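PDB 4GBM: CurM Sulfotransferase from Moorea producta, which probably transfers a sulfo group from PAPS to an intermediate of curacin biosynthesis, as the sulfotransferase domain of a polyketide synthase module. Local coordinates for residues A[192-197]-A[294-299]; A[36-41]-A[157-162]. The protein carries 2 engineered substitutions. All coordinates share one frame; numbering follows the deposited sequence.

Contact 1. Residues A[192-197]-A[294-299]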
ATOM      1  N   VAL A 192      17.203   8.480   8.668  1.00 12.49           N
ATOM      2  CA  VAL A 192      16.077   7.611   9.043  1.00 12.80           C
ATOM      3  C   VAL A 192      15.202   7.339   7.820  1.00 11.75           C
ATOM      4  O   VAL A 192      14.850   6.182   7.550  1.00 10.27           O
ATOM      5  CB  VAL A 192      15.231   8.203  10.212  1.00 14.16           C
ATOM      6  CG1 VAL A 192      13.979   7.376  10.449  1.00 14.86           C
ATOM      7  CG2 VAL A 192      16.061   8.255  11.493  1.00 16.22           C
ATOM      8  N   ALA A 193      14.874   8.401   7.077  1.00 11.20           N
ATOM      9  CA  ALA A 193      14.079   8.284   5.853  1.00 10.81           C
ATOM     10  C   ALA A 193      14.767   7.394   4.825  1.00 10.45           C
ATOM     11  O   ALA A 193      14.130   6.546   4.196  1.00  9.29           O
ATOM     12  CB  ALA A 193      13.786   9.666   5.253  1.00 11.93           C
ATOM     13  N   GLU A 194      16.075   7.583   4.676  1.00  9.83           N
ATOM     14  CA  GLU A 194      16.871   6.799   3.742  1.00  9.76           C
ATOM     15  C   GLU A 194      16.846   5.319   4.123  1.00  9.60           C
ATOM     16  O   GLU A 194      16.675   4.455   3.257  1.00  9.34           O
ATOM     17  CB  GLU A 194      18.309   7.315   3.718  1.00 10.26           C
ATOM     18  CG  GLU A 194      19.211   6.577   2.745  1.00 10.30           C
ATOM     19  CD  GLU A 194      20.625   7.118   2.730  1.00 11.93           C
ATOM     20  OE1 GLU A 194      21.509   6.405   2.235  1.00 12.19           O
ATOM     21  OE2 GLU A 194      20.849   8.253   3.207  1.00 14.03           O
ATOM     22  N   GLN A 195      16.998   5.041   5.415  1.00 10.34           N
ATOM     23  CA  GLN A 195      16.970   3.661   5.902  1.00 11.47           C
ATOM     24  C   GLN A 195      15.606   3.015   5.639  1.00 10.13           C
ATOM     25  O   GLN A 195      15.534   1.840   5.280  1.00 10.17           O
ATOM     26  CB  GLN A 195      17.330   3.604   7.389  1.00 12.58           C
ATOM     27  CG  GLN A 195      17.294   2.209   7.995  1.00 17.63           C
ATOM     28  CD  GLN A 195      17.728   2.197   9.446  1.00 28.71           C
ATOM     29  OE1 GLN A 195      18.898   2.428   9.761  1.00 35.50           O
ATOM     30  NE2 GLN A 195      16.787   1.917  10.341  1.00 33.04           N
ATOM     31  N   VAL A 196      14.523   3.775   5.806  1.00  9.19           N
ATOM     32  CA  VAL A 196      13.187   3.241   5.521  1.00  8.89           C
ATOM     33  C   VAL A 196      13.051   2.866   4.037  1.00  8.70           C
ATOM     34  O   VAL A 196      12.589   1.771   3.707  1.00  8.88           O
ATOM     35  CB  VAL A 196      12.063   4.208   5.973  1.00 10.12           C
ATOM     36  CG1 VAL A 196      10.716   3.742   5.458  1.00 10.56           C
ATOM     37  CG2 VAL A 196      12.031   4.291   7.490  1.00 10.63           C
ATOM     38  N   TRP A 197      13.499   3.750   3.148  1.00  8.52           N
ATOM     39  CA  TRP A 197      13.453   3.467   1.713  1.00  8.32           C
ATOM     40  C   TRP A 197      14.340   2.269   1.354  1.00  8.40           C
ATOM     41  O   TRP A 197      13.919   1.379   0.614  1.00  8.67           O
ATOM     42  CB  TRP A 197      13.855   4.705   0.899  1.00  8.73           C
ATOM     43  CG  TRP A 197      13.728   4.499  -0.587  1.00  8.31           C
ATOM     44  CD1 TRP A 197      12.616   4.731  -1.353  1.00  9.14           C
ATOM     45  CD2 TRP A 197      14.741   4.017  -1.487  1.00  8.48           C
ATOM     46  NE1 TRP A 197      12.872   4.419  -2.668  1.00  8.34           N
ATOM     47  CE2 TRP A 197      14.167   3.977  -2.778  1.00  9.19           C
ATOM     48  CE3 TRP A 197      16.077   3.613  -1.324  1.00  9.52           C
ATOM     49  CZ2 TRP A 197      14.881   3.550  -3.905  1.00  9.21           C
ATOM     50  CZ3 TRP A 197      16.787   3.190  -2.441  1.00  9.58           C
ATOM     51  CH2 TRP A 197      16.186   3.164  -3.718  1.00  9.39           C
ATOM     52  N   PRO A 294      24.987  12.951   0.552  1.00 18.64           N
ATOM     53  CA  PRO A 294      24.872  11.932  -0.488  1.00 17.31           C
ATOM     54  C   PRO A 294      24.325  10.645   0.128  1.00 14.63           C
ATOM     55  O   PRO A 294      24.585  10.367   1.306  1.00 15.53           O
ATOM     56  CB  PRO A 294      26.323  11.727  -0.942  1.00 18.93           C
ATOM     57  CG  PRO A 294      27.021  12.999  -0.567  1.00 21.69           C
ATOM     58  CD  PRO A 294      26.382  13.391   0.733  1.00 21.04           C
ATOM     59  N   LEU A 295      23.554   9.886  -0.645  1.00 13.58           N
ATOM     60  CA  LEU A 295      23.033   8.619  -0.145  1.00 11.60           C
ATOM     61  C   LEU A 295      24.199   7.704   0.209  1.00 11.59           C
ATOM     62  O   LEU A 295      25.263   7.762  -0.418  1.00 12.19           O
ATOM     63  CB  LEU A 295      22.119   7.944  -1.168  1.00 10.75           C
ATOM     64  CG  LEU A 295      20.892   8.747  -1.615  1.00 13.07           C
ATOM     65  CD1 LEU A 295      20.110   7.933  -2.608  1.00 13.47           C
ATOM     66  CD2 LEU A 295      20.029   9.121  -0.430  1.00 14.12           C
ATOM     67  N   LYS A 296      23.999   6.881   1.230  1.00 11.24           N
ATOM     68  CA  LYS A 296      25.010   5.898   1.614  1.00 11.59           C
ATOM     69  C   LYS A 296      25.274   4.935   0.463  1.00 11.72           C
ATOM     70  O   LYS A 296      24.405   4.702  -0.386  1.00 11.37           O
ATOM     71  CB  LYS A 296      24.558   5.124   2.850  1.00 11.25           C
ATOM     72  CG  LYS A 296      24.389   6.001   4.089  1.00 12.82           C
ATOM     73  CD  LYS A 296      23.634   5.247   5.168  1.00 15.64           C
ATOM     74  CE  LYS A 296      24.557   4.335   5.947  1.00 16.50           C
ATOM     75  NZ  LYS A 296      23.798   3.343   6.772  1.00 16.47           N
ATOM     76  N   SER A 297      26.480   4.379   0.434  1.00 12.33           N
ATOM     77  CA  SER A 297      26.869   3.444  -0.618  1.00 12.65           C
ATOM     78  C   SER A 297      25.869   2.305  -0.820  1.00 12.14           C
ATOM     79  O   SER A 297      25.565   1.945  -1.960  1.00 12.19           O
ATOM     80  CB  SER A 297      28.252   2.879  -0.319  1.00 13.40           C
ATOM     81  OG  SER A 297      29.187   3.931  -0.200  1.00 13.99           O
ATOM     82  N   GLU A 298      25.359   1.745   0.280  1.00 11.75           N
ATOM     83  CA  GLU A 298      24.403   0.632   0.192  1.00 11.37           C
ATOM     84  C   GLU A 298      23.111   1.064  -0.490  1.00 10.82           C
ATOM     85  O   GLU A 298      22.528   0.315  -1.282  1.00 11.32           O
ATOM     86  CB  GLU A 298      24.079   0.055   1.576  1.00 12.09           C
ATOM     87  CG  GLU A 298      25.290  -0.433   2.362  1.00 12.17           C
ATOM     88  CD  GLU A 298      26.101   0.700   2.984  1.00 16.45           C
ATOM     89  OE1 GLU A 298      27.308   0.513   3.192  1.00 18.85           O
ATOM     90  OE2 GLU A 298      25.533   1.769   3.283  1.00 18.27           O
ATOM     91  N   THR A 299      22.666   2.278  -0.172  1.00 10.51           N
ATOM     92  CA  THR A 299      21.459   2.838  -0.759  1.00 10.05           C
ATOM     93  C   THR A 299      21.660   3.083  -2.254  1.00 10.33           C
ATOM     94  O   THR A 299      20.761   2.806  -3.061  1.00 10.99           O
ATOM     95  CB  THR A 299      21.080   4.148  -0.060  1.00  9.83           C
ATOM     96  OG1 THR A 299      21.061   3.931   1.356  1.00 11.22           O
ATOM     97  CG2 THR A 299      19.702   4.639  -0.527  1.00 10.50           C
TER
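Leu295 and Lys296, just ahead of helix 297-305, and Thr299 in its first turn close around the carboxylate of Glu194, a buried acid that reaches out from helix 189-208 and grips the N-terminal end of the later helix. Pro294 O accepts a hydrogen bond from Arg191 NH1, the arginine that also forms a salt bridge with Glu194 OE2. Leu295 follows: its CD2 lies 3.8 Å from Glu194 CD and OE2, an apolar branch laid obliquely against the carboxylate. The backbone N of Lys296, the N-cap residue, donates to Glu194 OE1 at 2.7 Å with an N-H...O angle of 155°, entering on the syn lone pair. The side chain of Lys296 passes the same oxygen with its aliphatic part, CB and CG both 3.4 Å from Glu194 OE1. Further on, Thr299 OG1 donates to the anti lone pair of Glu194 OE1, again at 2.7 Å, which leaves this oxygen held by two short bonds from one helix end. The nearby helix N-terminus and Arg191 would both be expected to favour the ionised carboxylate. With its CG2 anti to the backbone N, Thr299 also packs obliquely on the Trp197 indole, Thr299 CG2 lying 3.8 Å from Trp197 CZ3.

Contact 2. Residues A[36-41]-A[157-162]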
ATOM      1  N   PHE A  36      -1.413  -7.964  -3.899  1.00  8.34           N
ATOM      2  CA  PHE A  36      -0.738  -7.083  -2.934  1.00  8.00           C
ATOM      3  C   PHE A  36      -0.042  -5.930  -3.637  1.00  7.52           C
ATOM      4  O   PHE A  36       0.522  -6.112  -4.719  1.00  9.66           O
ATOM      5  CB  PHE A  36       0.310  -7.853  -2.127  1.00  8.29           C
ATOM      6  CG  PHE A  36      -0.270  -8.822  -1.141  1.00  8.22           C
ATOM      7  CD1 PHE A  36      -0.706  -8.387   0.108  1.00  9.24           C
ATOM      8  CD2 PHE A  36      -0.377 -10.173  -1.454  1.00 10.10           C
ATOM      9  CE1 PHE A  36      -1.245  -9.288   1.028  1.00 11.93           C
ATOM     10  CE2 PHE A  36      -0.914 -11.086  -0.543  1.00 11.66           C
ATOM     11  CZ  PHE A  36      -1.343 -10.645   0.703  1.00 11.94           C
ATOM     12  N   ILE A  37      -0.092  -4.742  -3.037  1.00  8.00           N
ATOM     13  CA  ILE A  37       0.767  -3.641  -3.491  1.00  6.80           C
ATOM     14  C   ILE A  37       1.855  -3.460  -2.440  1.00  7.57           C
ATOM     15  O   ILE A  37       1.565  -3.135  -1.287  1.00  7.52           O
ATOM     16  CB  ILE A  37       0.009  -2.303  -3.704  1.00  7.21           C
ATOM     17  CG1 ILE A  37      -1.026  -2.440  -4.826  1.00  8.59           C
ATOM     18  CG2 ILE A  37       1.008  -1.177  -4.036  1.00  6.90           C
ATOM     19  CD1 ILE A  37      -2.027  -1.275  -4.926  1.00  8.47           C
ATOM     20  N   LEU A  38       3.101  -3.697  -2.844  1.00  7.37           N
ATOM     21  CA  LEU A  38       4.250  -3.548  -1.947  1.00  6.94           C
ATOM     22  C   LEU A  38       5.073  -2.331  -2.320  1.00  6.97           C
ATOM     23  O   LEU A  38       5.415  -2.133  -3.492  1.00  7.48           O
ATOM     24  CB  LEU A  38       5.149  -4.782  -2.013  1.00  8.33           C
ATOM     25  CG  LEU A  38       4.503  -6.141  -1.737  1.00  8.52           C
ATOM     26  CD1 LEU A  38       5.560  -7.218  -1.816  1.00 10.78           C
ATOM     27  CD2 LEU A  38       3.782  -6.172  -0.389  1.00 11.27           C
ATOM     28  N   SER A  39       5.419  -1.528  -1.322  1.00  6.88           N
ATOM     29  CA  SER A  39       6.225  -0.339  -1.587  1.00  7.24           C
ATOM     30  C   SER A  39       6.812   0.238  -0.329  1.00  7.65           C
ATOM     31  O   SER A  39       6.388  -0.090   0.778  1.00  8.85           O
ATOM     32  CB  SER A  39       5.365   0.757  -2.243  1.00  9.18           C
ATOM     33  OG  SER A  39       4.435   1.278  -1.307  1.00 10.31           O
ATOM     34  N   SER A  40       7.798   1.103  -0.517  1.00  7.53           N
ATOM     35  CA  SER A  40       8.269   1.997   0.535  0.60  8.93           C
ATOM     36  C   SER A  40       7.178   3.036   0.803  1.00  9.77           C
ATOM     37  O   SER A  40       6.370   3.326  -0.085  1.00  9.96           O
ATOM     38  CB  SER A  40       9.557   2.690   0.071  0.60  9.34           C
ATOM     39  OG  SER A  40       9.877   3.828   0.859  0.60 11.00           O
ATOM     40  N   PRO A  41       7.147   3.616   2.019  1.00  9.14           N
ATOM     41  CA  PRO A  41       6.300   4.790   2.243  1.00  9.28           C
ATOM     42  C   PRO A  41       6.535   5.884   1.192  1.00  9.30           C
ATOM     43  O   PRO A  41       7.628   5.975   0.623  1.00  9.69           O
ATOM     44  CB  PRO A  41       6.793   5.289   3.609  1.00 11.00           C
ATOM     45  CG  PRO A  41       7.123   4.030   4.322  1.00 12.96           C
ATOM     46  CD  PRO A  41       7.809   3.189   3.270  1.00 11.61           C
ATOM     47  N   SER A 157      -0.949 -15.586  -4.927  1.00 10.74           N
ATOM     48  CA  SER A 157      -1.201 -14.142  -4.992  1.00  9.76           C
ATOM     49  C   SER A 157      -0.293 -13.457  -6.011  1.00  9.89           C
ATOM     50  O   SER A 157       0.793 -13.953  -6.338  1.00 10.35           O
ATOM     51  CB  SER A 157      -0.994 -13.481  -3.626  1.00  9.10           C
ATOM     52  OG  SER A 157      -1.914 -13.997  -2.680  1.00 11.17           O
ATOM     53  N   LYS A 158      -0.749 -12.313  -6.509  1.00  9.20           N
ATOM     54  CA  LYS A 158       0.070 -11.482  -7.377  1.00  9.13           C
ATOM     55  C   LYS A 158       0.562 -10.263  -6.611  1.00  8.62           C
ATOM     56  O   LYS A 158      -0.140  -9.729  -5.748  1.00  9.81           O
ATOM     57  CB  LYS A 158      -0.717 -11.054  -8.614  1.00  9.70           C
ATOM     58  CG  LYS A 158      -0.861 -12.161  -9.646  1.00 12.63           C
ATOM     59  CD  LYS A 158      -1.563 -11.651 -10.895  1.00 15.20           C
ATOM     60  CE  LYS A 158      -1.657 -12.733 -11.958  1.00 18.28           C
ATOM     61  NZ  LYS A 158      -2.513 -13.877 -11.535  1.00 21.58           N
ATOM     62  N   TYR A 159       1.780  -9.848  -6.933  1.00  8.59           N
ATOM     63  CA  TYR A 159       2.439  -8.743  -6.249  1.00  8.20           C
ATOM     64  C   TYR A 159       2.777  -7.622  -7.199  1.00  8.53           C
ATOM     65  O   TYR A 159       3.471  -7.826  -8.199  1.00  9.01           O
ATOM     66  CB  TYR A 159       3.712  -9.251  -5.577  1.00  8.76           C
ATOM     67  CG  TYR A 159       3.402 -10.209  -4.473  1.00  8.41           C
ATOM     68  CD1 TYR A 159       3.202  -9.751  -3.175  1.00  8.16           C
ATOM     69  CD2 TYR A 159       3.291 -11.578  -4.718  1.00  8.84           C
ATOM     70  CE1 TYR A 159       2.900 -10.627  -2.147  1.00 10.27           C
ATOM     71  CE2 TYR A 159       2.986 -12.465  -3.696  1.00  9.14           C
ATOM     72  CZ  TYR A 159       2.802 -11.982  -2.412  1.00  8.72           C
ATOM     73  OH  TYR A 159       2.507 -12.848  -1.398  1.00 10.98           O
ATOM     74  N   ILE A 160       2.259  -6.437  -6.886  1.00  7.81           N
ATOM     75  CA  ILE A 160       2.633  -5.221  -7.591  1.00  7.99           C
ATOM     76  C   ILE A 160       3.704  -4.525  -6.762  1.00  7.62           C
ATOM     77  O   ILE A 160       3.440  -4.117  -5.628  1.00  8.90           O
ATOM     78  CB  ILE A 160       1.426  -4.281  -7.757  1.00  7.63           C
ATOM     79  CG1 ILE A 160       0.286  -4.977  -8.505  1.00  8.03           C
ATOM     80  CG2 ILE A 160       1.843  -2.985  -8.471  1.00  7.60           C
ATOM     81  CD1 ILE A 160      -1.045  -4.216  -8.396  1.00  8.26           C
ATOM     82  N   TYR A 161       4.903  -4.387  -7.332  1.00  7.78           N
ATOM     83  CA  TYR A 161       6.019  -3.747  -6.650  1.00  7.51           C
ATOM     84  C   TYR A 161       6.123  -2.324  -7.163  1.00  7.39           C
ATOM     85  O   TYR A 161       6.543  -2.093  -8.301  1.00  7.83           O
ATOM     86  CB  TYR A 161       7.308  -4.544  -6.903  1.00  7.82           C
ATOM     87  CG  TYR A 161       8.590  -3.968  -6.323  1.00  7.84           C
ATOM     88  CD1 TYR A 161       8.583  -3.101  -5.220  1.00  9.13           C
ATOM     89  CD2 TYR A 161       9.821  -4.328  -6.866  1.00  9.07           C
ATOM     90  CE1 TYR A 161       9.777  -2.595  -4.701  1.00  8.92           C
ATOM     91  CE2 TYR A 161      11.017  -3.834  -6.356  1.00  9.02           C
ATOM     92  CZ  TYR A 161      10.988  -2.975  -5.271  1.00 10.28           C
ATOM     93  OH  TYR A 161      12.170  -2.485  -4.794  1.00  9.97           O
ATOM     94  N   LEU A 162       5.690  -1.387  -6.323  1.00  7.16           N
ATOM     95  CA  LEU A 162       5.689   0.038  -6.655  1.00  7.09           C
ATOM     96  C   LEU A 162       6.945   0.690  -6.085  1.00  7.57           C
ATOM     97  O   LEU A 162       7.211   0.588  -4.887  1.00  7.74           O
ATOM     98  CB  LEU A 162       4.425   0.697  -6.093  1.00  7.34           C
ATOM     99  CG  LEU A 162       4.281   2.212  -6.245  1.00  8.52           C
ATOM    100  CD1 LEU A 162       4.218   2.653  -7.713  1.00  8.81           C
ATOM    101  CD2 LEU A 162       3.047   2.673  -5.488  1.00 10.09           C
TER
HETATM  102  O   HOH W   1       9.210   0.896  -3.042  1.00 10.02           O
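Two neighbouring parallel strands at the centre of the sulfotransferase sheet, 35-39 and 158-163, pair through Phe36 to Leu38 and Tyr159 to Tyr161, their short axes inclined at 29°. Four hydrogen bonds alternate across them: Phe36 N to Lys158 O, Ile160 N to Phe36 O, Leu38 N to Ile160 O and, somewhat more bent, Leu162 N to Leu38 O. On one face, Phe36 and Tyr159 each hold CG anti to the carbonyl carbon (chi1 -71° and -66°), so both side chains leave their strands the same way and lie side by side. The ring planes, 12° apart, are slid until they barely overlap, and touch through Phe36 CD2 and Tyr159 CE1 at 3.4 Å. Leu38 CD1 meets Tyr159 CD1 at 3.7 Å, while Tyr159 OH is hydrogen-bonded to Glu151. On the other face, Ile37 CG1 packs against Ile160 CD1 at 4.0 Å, and Ile37 continues onto Leu48 and Leu52 of helix 45-53. Past the last direct bond, a water bridges the backbones, accepting from Ser40 N at 2.9 Å and donating to Leu162 O at 2.7 Å. The side chain of Ser39 comes within about 5 Å of the bound adenosine-3'-5'-diphosphate, where the first strand runs into the loop leading to helix 45-53, an arrangement typical of the nucleotide-binding strand-loop-helix of the P-loop-like sulfotransferase fold.

In the fold
Contact 2 lies near the centre of the chain, in the middle of the five-stranded parallel sheet, and contact 1 sits further out, their centres 20 Å apart. In sequence they come in series: contact 2 is complete before helix 189-208 begins, and contact 1 then joins that helix to the last helix of the model, 297-305. Helix 189-208 connects the two, since Val196 CG1 packs on Pro41 CD at 3.7 Å and Asn201 of the same helix bonds to Tyr161 OH. Helix 297-305 is thereby linked, through helix 189-208, to the strand end beside the bound nucleotide.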